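Long-range contact in cDNA FLJ56608, highly similar to Homo sapiens chloride channel, calcium activated, family member 1 (CLCA1), mRNA (Homo sapiens, PDB 6PYO), which may help mediate calcium-activated chloride conductance and regulate mucus production, and contains a calcium-binding von Willebrand factor type A domain: residues T113-F124 / S142-M153. Sequence-based numbering, arbitrary orientation.
Sequences TDGEDNTISGCF and SAAQELEELSKM
I120 wedges between E146 and L150 where, in this Rossmann-like von Willebrand factor type A (VWA) domain, the loop after strand 108-113 packs on helix 145-152 and the residues just before it, a worked example of a loop-helix contact with a dry side and a wet one. The dry, close-packed part is made by I120, L147, L150 and T113. The CG2 methyl of I120 meets CD1 of L150 at 3.7 Å, while CB of I120 lies 3.6 Å from CB of E146. T113 and L147 reach toward each other tip to tip, CG2 to CD1 at 3.6 Å. With CG anti to the backbone N (chi1 -175°), L147 also places CD2 beside CA of G115, 4.1 Å away. At this glycine a CB would collide with that of A143, so the two backbones can come close enough for A144 N to donate a nearly straight hydrogen bond (170°) to G115 O.

The outer side is looser and wetter. One water receives S142 N and donates to D114 O and E116 OE2; R24 forms salt bridges with both acidic side chains, and OG of S18, itself a calcium ligand, is hydrogen-bonded to OD2 of D114. A second water takes S121 N and donates to N118 O, with a weak bond to E146 OE2.

F124 closes the far end, its ring edge against CD2 of L150 and one face over CA of S121. Its CZ lies 3.7 Å from CG of E146, the side chains crossing at about a right angle. An alanine here would remove the ring, which would probably open a gap beside L150 and deprive M153 of its aromatic partner. That Met-aromatic contact is oblique: SD of M153 sits 4.3 Å from the centroid of the F124 ring, and CE of M153 lies 3.7 Å from F124 O.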
loop_
_atom_site.group_PDB
_atom_site.type_symbol
_atom_site.label_atom_id
_atom_site.label_comp_id
_atom_site.label_asym_id
_atom_site.label_seq_id
_atom_site.Cartn_x
_atom_site.Cartn_y
_atom_site.Cartn_z
ATOM N N THR A 113 -5.700 4.221 -2.718
ATOM C CA THR A 113 -5.827 5.665 -2.480
ATOM C C THR A 113 -6.824 6.256 -3.453
ATOM O O THR A 113 -7.054 5.700 -4.536
ATOM C CB THR A 113 -4.477 6.381 -2.652
ATOM O OG1 THR A 113 -4.609 7.801 -2.487
ATOM C CG2 THR A 113 -3.957 6.123 -4.080
ATOM N N ASP A 114 -7.380 7.438 -3.082
ATOM C CA ASP A 114 -8.135 8.207 -4.075
ATOM C C ASP A 114 -7.219 8.958 -5.038
ATOM O O ASP A 114 -7.696 9.490 -6.048
ATOM C CB ASP A 114 -9.152 9.178 -3.423
ATOM C CG ASP A 114 -8.539 10.225 -2.505
ATOM O OD1 ASP A 114 -7.381 10.651 -2.655
ATOM O OD2 ASP A 114 -9.276 10.638 -1.604
ATOM N N GLY A 115 -5.920 9.018 -4.760
ATOM C CA GLY A 115 -4.975 9.615 -5.679
ATOM C C GLY A 115 -4.960 11.126 -5.736
ATOM O O GLY A 115 -4.252 11.687 -6.576
ATOM N N GLU A 116 -5.661 11.805 -4.832
ATOM C CA GLU A 116 -5.756 13.264 -4.837
ATOM C C GLU A 116 -4.546 13.839 -4.112
ATOM O O GLU A 116 -4.621 14.311 -2.975
ATOM C CB GLU A 116 -7.072 13.684 -4.207
ATOM C CG GLU A 116 -8.216 13.221 -5.053
ATOM C CD GLU A 116 -9.562 13.410 -4.424
ATOM O OE1 GLU A 116 -9.602 13.978 -3.318
ATOM O OE2 GLU A 116 -10.579 12.989 -5.044
ATOM N N ASP A 117 -3.409 13.799 -4.809
ATOM C CA ASP A 117 -2.110 14.197 -4.278
ATOM C C ASP A 117 -1.259 14.664 -5.450
ATOM O O ASP A 117 -1.036 13.894 -6.392
ATOM C CB ASP A 117 -1.448 13.024 -3.566
ATOM C CG ASP A 117 -0.109 13.381 -2.955
ATOM O OD1 ASP A 117 0.397 14.526 -3.130
ATOM O OD2 ASP A 117 0.445 12.485 -2.282
ATOM N N ASN A 118 -0.799 15.918 -5.410
ATOM C CA ASN A 118 -0.040 16.505 -6.514
ATOM C C ASN A 118 1.453 16.592 -6.205
ATOM O O ASN A 118 2.200 17.294 -6.895
ATOM C CB ASN A 118 -0.615 17.887 -6.877
ATOM C CG ASN A 118 -0.540 18.889 -5.732
ATOM O OD1 ASN A 118 -0.435 18.518 -4.564
ATOM N ND2 ASN A 118 -0.610 20.173 -6.066
ATOM N N THR A 119 1.902 15.885 -5.178
ATOM C CA THR A 119 3.308 15.872 -4.807
ATOM C C THR A 119 3.966 14.516 -5.041
ATOM O O THR A 119 5.068 14.283 -4.528
ATOM C CB THR A 119 3.468 16.264 -3.341
ATOM O OG1 THR A 119 3.250 15.120 -2.504
ATOM C CG2 THR A 119 2.461 17.361 -2.967
ATOM N N ILE A 120 3.334 13.636 -5.818
ATOM C CA ILE A 120 3.819 12.253 -5.929
ATOM C C ILE A 120 5.199 12.211 -6.570
ATOM O O ILE A 120 6.075 11.455 -6.127
ATOM C CB ILE A 120 2.821 11.371 -6.697
ATOM C CG1 ILE A 120 1.453 11.363 -6.007
ATOM C CG2 ILE A 120 3.363 9.942 -6.802
ATOM C CD1 ILE A 120 0.345 10.680 -6.789
ATOM N N SER A 121 5.428 13.044 -7.601
ATOM C CA SER A 121 6.710 13.075 -8.313
ATOM C C SER A 121 7.887 13.178 -7.359
ATOM O O SER A 121 8.990 12.713 -7.677
ATOM C CB SER A 121 6.728 14.247 -9.307
ATOM O OG SER A 121 6.452 15.474 -8.643
ATOM N N GLY A 122 7.658 13.705 -6.161
ATOM C CA GLY A 122 8.734 13.881 -5.212
ATOM C C GLY A 122 9.384 12.601 -4.741
ATOM O O GLY A 122 10.462 12.664 -4.139
ATOM N N CYS A 123 8.763 11.436 -4.966
ATOM C CA CYS A 123 9.434 10.190 -4.602
ATOM C C CYS A 123 9.795 9.329 -5.809
ATOM O O CYS A 123 10.358 8.241 -5.628
ATOM C CB CYS A 123 8.588 9.376 -3.602
ATOM S SG CYS A 123 6.799 9.187 -3.947
ATOM N N PHE A 124 9.508 9.795 -7.027
ATOM C CA PHE A 124 9.834 9.037 -8.233
ATOM C C PHE A 124 11.223 8.398 -8.173
ATOM O O PHE A 124 11.377 7.172 -8.292
ATOM C CB PHE A 124 9.701 9.973 -9.434
ATOM C CG PHE A 124 8.303 10.094 -9.967
ATOM C CD1 PHE A 124 7.267 9.350 -9.432
ATOM C CD2 PHE A 124 8.028 10.941 -11.024
ATOM C CE1 PHE A 124 5.980 9.448 -9.942
ATOM C CE2 PHE A 124 6.752 11.044 -11.532
ATOM C CZ PHE A 124 5.725 10.297 -10.995
ATOM N N SER A 142 -10.812 11.426 -9.228
ATOM C CA SER A 142 -9.944 12.575 -9.430
ATOM C C SER A 142 -8.490 12.243 -9.139
ATOM O O SER A 142 -7.730 13.112 -8.698
ATOM C CB SER A 142 -10.405 13.745 -8.558
ATOM O OG SER A 142 -11.821 13.851 -8.579
ATOM N N ALA A 143 -8.094 10.994 -9.369
ATOM C CA ALA A 143 -6.711 10.588 -9.149
ATOM C C ALA A 143 -5.761 11.408 -10.007
ATOM O O ALA A 143 -5.958 11.540 -11.216
ATOM C CB ALA A 143 -6.549 9.097 -9.477
ATOM N N ALA A 144 -4.702 11.926 -9.393
ATOM C CA ALA A 144 -3.627 12.534 -10.167
ATOM C C ALA A 144 -3.153 11.556 -11.260
ATOM O O ALA A 144 -3.317 10.340 -11.103
ATOM C CB ALA A 144 -2.467 12.915 -9.216
ATOM N N GLN A 145 -2.379 12.054 -12.247
ATOM C CA GLN A 145 -1.743 11.192 -13.264
ATOM C C GLN A 145 -0.493 10.472 -12.739
ATOM O O GLN A 145 -0.190 9.342 -13.166
ATOM C CB GLN A 145 -1.383 12.037 -14.497
ATOM C CG GLN A 145 -0.496 11.344 -15.544
ATOM C CD GLN A 145 -1.196 10.221 -16.310
ATOM O OE1 GLN A 145 -2.419 10.100 -16.295
ATOM N NE2 GLN A 145 -0.404 9.390 -16.985
ATOM N N GLU A 146 0.192 11.063 -11.764
ATOM C CA GLU A 146 1.351 10.425 -11.147
ATOM C C GLU A 146 1.041 9.082 -10.458
ATOM O O GLU A 146 1.956 8.273 -10.310
ATOM C CB GLU A 146 1.986 11.405 -10.152
ATOM C CG GLU A 146 2.761 12.550 -10.798
ATOM C CD GLU A 146 1.903 13.778 -11.082
ATOM O OE1 GLU A 146 0.657 13.666 -11.089
ATOM O OE2 GLU A 146 2.482 14.863 -11.291
ATOM N N LEU A 147 -0.215 8.813 -10.076
ATOM C CA LEU A 147 -0.594 7.520 -9.498
ATOM C C LEU A 147 -0.399 6.398 -10.515
ATOM O O LEU A 147 0.366 5.436 -10.290
ATOM C CB LEU A 147 -2.055 7.599 -9.032
ATOM C CG LEU A 147 -2.610 6.391 -8.282
ATOM C CD1 LEU A 147 -1.788 6.274 -7.011
ATOM C CD2 LEU A 147 -4.077 6.387 -7.997
ATOM N N GLU A 148 -1.085 6.529 -11.664
ATOM C CA GLU A 148 -0.824 5.656 -12.805
ATOM C C GLU A 148 0.669 5.560 -13.066
ATOM O O GLU A 148 1.209 4.465 -13.234
ATOM C CB GLU A 148 -1.551 6.161 -14.059
ATOM C CG GLU A 148 -1.092 5.477 -15.372
ATOM C CD GLU A 148 -1.771 6.027 -16.645
ATOM O OE1 GLU A 148 -2.897 5.574 -16.977
ATOM O OE2 GLU A 148 -1.173 6.907 -17.316
ATOM N N GLU A 149 1.359 6.697 -13.112
ATOM C CA GLU A 149 2.778 6.613 -13.446
ATOM C C GLU A 149 3.569 5.823 -12.410
ATOM O O GLU A 149 4.573 5.189 -12.752
ATOM C CB GLU A 149 3.380 8.006 -13.636
ATOM C CG GLU A 149 2.878 8.724 -14.923
ATOM C CD GLU A 149 3.108 7.933 -16.214
ATOM O OE1 GLU A 149 4.256 7.496 -16.454
ATOM O OE2 GLU A 149 2.137 7.747 -16.987
ATOM N N LEU A 150 3.155 5.853 -11.139
ATOM C CA LEU A 150 3.785 4.981 -10.155
ATOM C C LEU A 150 3.723 3.530 -10.608
ATOM O O LEU A 150 4.718 2.800 -10.539
ATOM C CB LEU A 150 3.106 5.115 -8.790
ATOM C CG LEU A 150 3.440 6.336 -7.954
ATOM C CD1 LEU A 150 2.589 6.341 -6.676
ATOM C CD2 LEU A 150 4.913 6.386 -7.597
ATOM N N SER A 151 2.533 3.088 -11.036
ATOM C CA SER A 151 2.415 1.726 -11.546
ATOM C C SER A 151 3.243 1.507 -12.823
ATOM O O SER A 151 4.020 0.541 -12.932
ATOM C CB SER A 151 0.950 1.393 -11.826
ATOM O OG SER A 151 0.230 1.263 -10.624
ATOM N N LYS A 152 3.061 2.371 -13.819
ATOM C CA LYS A 152 3.710 2.156 -15.108
ATOM C C LYS A 152 5.221 2.040 -14.971
ATOM O O LYS A 152 5.846 1.208 -15.639
ATOM C CB LYS A 152 3.345 3.282 -16.072
ATOM C CG LYS A 152 1.958 3.120 -16.651
ATOM C CD LYS A 152 1.688 4.096 -17.785
ATOM C CE LYS A 152 0.771 3.452 -18.837
ATOM N NZ LYS A 152 -0.405 2.761 -18.221
ATOM N N MET A 153 5.827 2.829 -14.102
ATOM C CA MET A 153 7.284 2.840 -14.045
ATOM C C MET A 153 7.866 1.725 -13.187
ATOM O O MET A 153 9.098 1.625 -13.073
ATOM C CB MET A 153 7.780 4.165 -13.498
ATOM C CG MET A 153 7.431 4.353 -12.017
ATOM S SD MET A 153 7.392 6.066 -11.446
ATOM C CE MET A 153 9.095 6.327 -11.059
HETATM O O HOH W 1 -9.954 10.665 -6.438
HETATM O O HOH W 2 3.782 15.431 -8.577
#